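Local atomic coordinates of penicillin-binding protein A (Mycobacterium tuberculosis, PDB entry 3UN7), a protein that probably cross-links the peptide stems of cell-wall peptidoglycan as a penicillin-binding D,D-transpeptidase and takes part in controlling cell length. Residues G330-G340 and T352-S363. Numbering follows the deposited sequence.
Sequences GGITMRPYLVG and TTVRYQQRRAVS. Unlike the reference sequence in segment 352-363: R355 (reference Gly).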
# COMPACT_ATOMS: atom_id res chain seq x y z
N GLY A 330 16.05 8.52 1.74
CA GLY A 330 16.67 9.76 2.23
C GLY A 330 15.78 10.99 2.26
O GLY A 330 16.28 12.13 2.28
N GLY A 331 14.46 10.78 2.30
CA GLY A 331 13.48 11.90 2.39
C GLY A 331 12.87 12.30 1.05
O GLY A 331 12.01 13.17 0.98
N ILE A 332 13.32 11.65 -0.02
CA ILE A 332 12.81 11.93 -1.37
C ILE A 332 11.76 10.89 -1.79
O ILE A 332 12.01 9.68 -1.76
CB ILE A 332 13.96 12.00 -2.42
CG1 ILE A 332 14.86 13.21 -2.13
CG2 ILE A 332 13.42 12.10 -3.84
CD1 ILE A 332 16.19 13.19 -2.91
N THR A 333 10.58 11.39 -2.16
CA THR A 333 9.50 10.57 -2.64
C THR A 333 9.62 10.38 -4.15
O THR A 333 9.59 11.35 -4.92
CB THR A 333 8.13 11.17 -2.31
OG1 THR A 333 8.10 11.56 -0.93
CG2 THR A 333 7.02 10.13 -2.55
N MET A 334 9.78 9.12 -4.57
CA MET A 334 9.74 8.78 -5.98
C MET A 334 8.28 8.52 -6.38
O MET A 334 7.52 7.92 -5.61
CB MET A 334 10.63 7.58 -6.27
CG MET A 334 12.10 7.79 -5.86
SD MET A 334 12.92 9.14 -6.72
CE MET A 334 13.06 8.46 -8.37
N ARG A 335 7.91 8.99 -7.56
CA ARG A 335 6.57 8.77 -8.08
C ARG A 335 6.35 7.28 -8.30
O ARG A 335 7.10 6.64 -9.04
CB ARG A 335 6.39 9.56 -9.39
CG ARG A 335 5.04 9.36 -10.06
CD ARG A 335 4.78 10.50 -11.03
NE ARG A 335 4.72 11.75 -10.28
CZ ARG A 335 4.73 12.97 -10.80
NH1 ARG A 335 4.81 13.15 -12.12
NH2 ARG A 335 4.66 14.02 -9.99
N PRO A 336 5.33 6.71 -7.63
CA PRO A 336 5.14 5.27 -7.79
C PRO A 336 4.55 4.95 -9.15
O PRO A 336 3.70 5.69 -9.68
CB PRO A 336 4.17 4.89 -6.66
CG PRO A 336 3.54 6.14 -6.22
CD PRO A 336 4.34 7.32 -6.72
N TYR A 337 5.03 3.87 -9.74
CA TYR A 337 4.49 3.46 -11.02
C TYR A 337 4.43 1.96 -11.12
O TYR A 337 5.26 1.27 -10.51
CB TYR A 337 5.30 4.06 -12.18
CG TYR A 337 6.74 3.61 -12.32
CD1 TYR A 337 7.10 2.64 -13.26
CD2 TYR A 337 7.76 4.20 -11.56
CE1 TYR A 337 8.42 2.25 -13.43
CE2 TYR A 337 9.09 3.80 -11.71
CZ TYR A 337 9.40 2.82 -12.65
OH TYR A 337 10.70 2.41 -12.84
N LEU A 338 3.46 1.48 -11.90
CA LEU A 338 3.15 0.06 -12.06
C LEU A 338 3.54 -0.45 -13.44
O LEU A 338 3.66 -1.66 -13.64
CB LEU A 338 1.64 -0.15 -11.88
CG LEU A 338 1.04 -1.55 -11.92
CD1 LEU A 338 1.74 -2.40 -10.86
CD2 LEU A 338 -0.48 -1.45 -11.61
N VAL A 339 3.68 0.46 -14.40
CA VAL A 339 3.99 0.07 -15.77
C VAL A 339 5.40 0.51 -16.13
O VAL A 339 5.67 1.70 -16.21
CB VAL A 339 2.94 0.58 -16.77
CG1 VAL A 339 3.33 0.17 -18.23
CG2 VAL A 339 1.56 -0.02 -16.44
N GLY A 340 6.28 -0.46 -16.36
CA GLY A 340 7.67 -0.17 -16.72
C GLY A 340 7.86 0.15 -18.19
O GLY A 340 8.66 1.02 -18.56
N THR A 352 8.97 3.73 -22.43
CA THR A 352 9.63 3.24 -21.22
C THR A 352 9.45 4.28 -20.10
O THR A 352 9.74 5.46 -20.29
CB THR A 352 11.16 3.05 -21.44
OG1 THR A 352 11.40 2.19 -22.56
CG2 THR A 352 11.82 2.47 -20.19
N THR A 353 8.94 3.85 -18.96
CA THR A 353 8.71 4.78 -17.86
C THR A 353 10.05 5.25 -17.29
O THR A 353 10.96 4.45 -17.11
CB THR A 353 7.84 4.15 -16.78
OG1 THR A 353 6.66 3.61 -17.39
CG2 THR A 353 7.44 5.17 -15.74
N VAL A 354 10.18 6.56 -17.05
CA VAL A 354 11.36 7.12 -16.41
C VAL A 354 11.00 7.50 -14.97
O VAL A 354 9.95 8.07 -14.74
CB VAL A 354 11.93 8.35 -17.20
CG1 VAL A 354 10.83 9.36 -17.52
CG2 VAL A 354 13.07 9.02 -16.43
N ARG A 355 11.86 7.16 -14.02
CA ARG A 355 11.66 7.50 -12.62
C ARG A 355 11.67 9.02 -12.43
O ARG A 355 12.36 9.74 -13.14
CB ARG A 355 12.75 6.86 -11.74
CG ARG A 355 13.49 5.68 -12.37
CD ARG A 355 12.65 4.41 -12.41
NE ARG A 355 13.29 3.21 -12.98
CZ ARG A 355 14.58 2.89 -12.90
NH1 ARG A 355 15.01 1.76 -13.46
NH2 ARG A 355 15.46 3.66 -12.27
N TYR A 356 10.88 9.50 -11.47
CA TYR A 356 10.70 10.93 -11.23
C TYR A 356 10.68 11.22 -9.73
O TYR A 356 9.90 10.61 -8.99
CB TYR A 356 9.38 11.39 -11.86
CG TYR A 356 9.08 12.87 -11.69
CD1 TYR A 356 9.80 13.83 -12.39
CD2 TYR A 356 8.06 13.29 -10.84
CE1 TYR A 356 9.53 15.20 -12.23
CE2 TYR A 356 7.78 14.66 -10.68
CZ TYR A 356 8.51 15.60 -11.38
OH TYR A 356 8.24 16.94 -11.22
N GLN A 357 11.54 12.14 -9.30
CA GLN A 357 11.53 12.66 -7.93
C GLN A 357 10.35 13.61 -7.77
O GLN A 357 10.37 14.74 -8.26
CB GLN A 357 12.82 13.42 -7.62
CG GLN A 357 14.07 12.59 -7.63
CD GLN A 357 15.28 13.36 -7.11
OE1 GLN A 357 15.14 14.36 -6.39
NE2 GLN A 357 16.46 12.90 -7.48
N GLN A 358 9.34 13.13 -7.07
CA GLN A 358 8.08 13.85 -6.91
C GLN A 358 8.22 15.03 -5.96
O GLN A 358 7.76 16.14 -6.26
CB GLN A 358 7.04 12.86 -6.40
CG GLN A 358 5.62 13.33 -6.45
CD GLN A 358 4.65 12.17 -6.34
OE1 GLN A 358 4.55 11.51 -5.30
NE2 GLN A 358 3.93 11.91 -7.43
N ARG A 359 8.87 14.79 -4.81
CA ARG A 359 8.90 15.76 -3.72
C ARG A 359 9.93 15.37 -2.67
O ARG A 359 10.14 14.18 -2.42
CB ARG A 359 7.51 15.83 -3.09
CG ARG A 359 7.35 16.84 -1.97
CD ARG A 359 5.97 16.72 -1.35
NE ARG A 359 5.37 18.02 -1.03
CZ ARG A 359 5.87 18.93 -0.18
NH1 ARG A 359 7.03 18.73 0.46
NH2 ARG A 359 5.20 20.06 0.02
N ARG A 360 10.59 16.35 -2.06
CA ARG A 360 11.33 16.09 -0.83
C ARG A 360 10.40 16.32 0.36
O ARG A 360 9.92 17.44 0.57
CB ARG A 360 12.59 16.95 -0.70
CG ARG A 360 13.30 16.72 0.64
CD ARG A 360 14.67 17.38 0.74
NE ARG A 360 15.73 16.61 0.08
CZ ARG A 360 16.24 15.45 0.52
NH1 ARG A 360 17.21 14.87 -0.18
NH2 ARG A 360 15.80 14.88 1.65
N ALA A 361 10.15 15.26 1.13
CA ALA A 361 9.25 15.34 2.27
C ALA A 361 9.96 15.87 3.50
O ALA A 361 9.38 16.60 4.30
CB ALA A 361 8.67 13.96 2.56
N VAL A 362 11.22 15.50 3.63
CA VAL A 362 11.95 15.66 4.87
C VAL A 362 13.44 15.72 4.52
O VAL A 362 13.86 15.15 3.51
CB VAL A 362 11.55 14.48 5.82
CG1 VAL A 362 12.60 13.36 5.83
CG2 VAL A 362 11.18 14.96 7.16
N SER A 363 14.23 16.44 5.32
CA SER A 363 15.66 16.58 5.07
C SER A 363 16.35 15.22 5.21
O SER A 363 15.78 14.30 5.81
CB SER A 363 16.26 17.56 6.08
OG SER A 363 16.22 17.01 7.38
O HOH W 1 9.35 7.28 -10.17
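R360 starts with CG trans to its backbone N (chi1 176°) and bends at chi3, which turns its guanidinium back over I332 and brings NH2 to G330 O. That bond, 2.9 Å long, lies in the carbonyl plane on a lone pair, and the same NH2 donates to V362 O in its own segment at 2.7 Å, so two carbonyls fix the rotation of the group; I332 CG1 packs on one guanidinium face. In R335, too, CG lies anti to the backbone N, and the bend at chi3 sets the guanidinium beside the Y356 ring, with Y356 CD2 3.3 Å above the guanidinium centre and the two planes 45° apart. Strands 332-334 and 357-360 pair as a two-stranded antiparallel ribbon in the transpeptidase domain, interrupted by a classic beta bulge: Q358 and R359 both face T333, whose N donates to R359 O and whose O accepts from Q358 N, each at 2.8 Å. T333 OG1 is hydrogen-bonded to T326 OG1 of helix 317-328, which ties the ribbon to that helix. M334 SD rests 3.7 Å from Q357 CG on the face shared with I332. Beyond the strands a water bridges R335 O and Y356 N. Further along, T353 CG2 lies over the Y337 ring, 3.9 Å from its centroid and 22° off the normal, a CH-pi contact, while T353 N donates to G340 O.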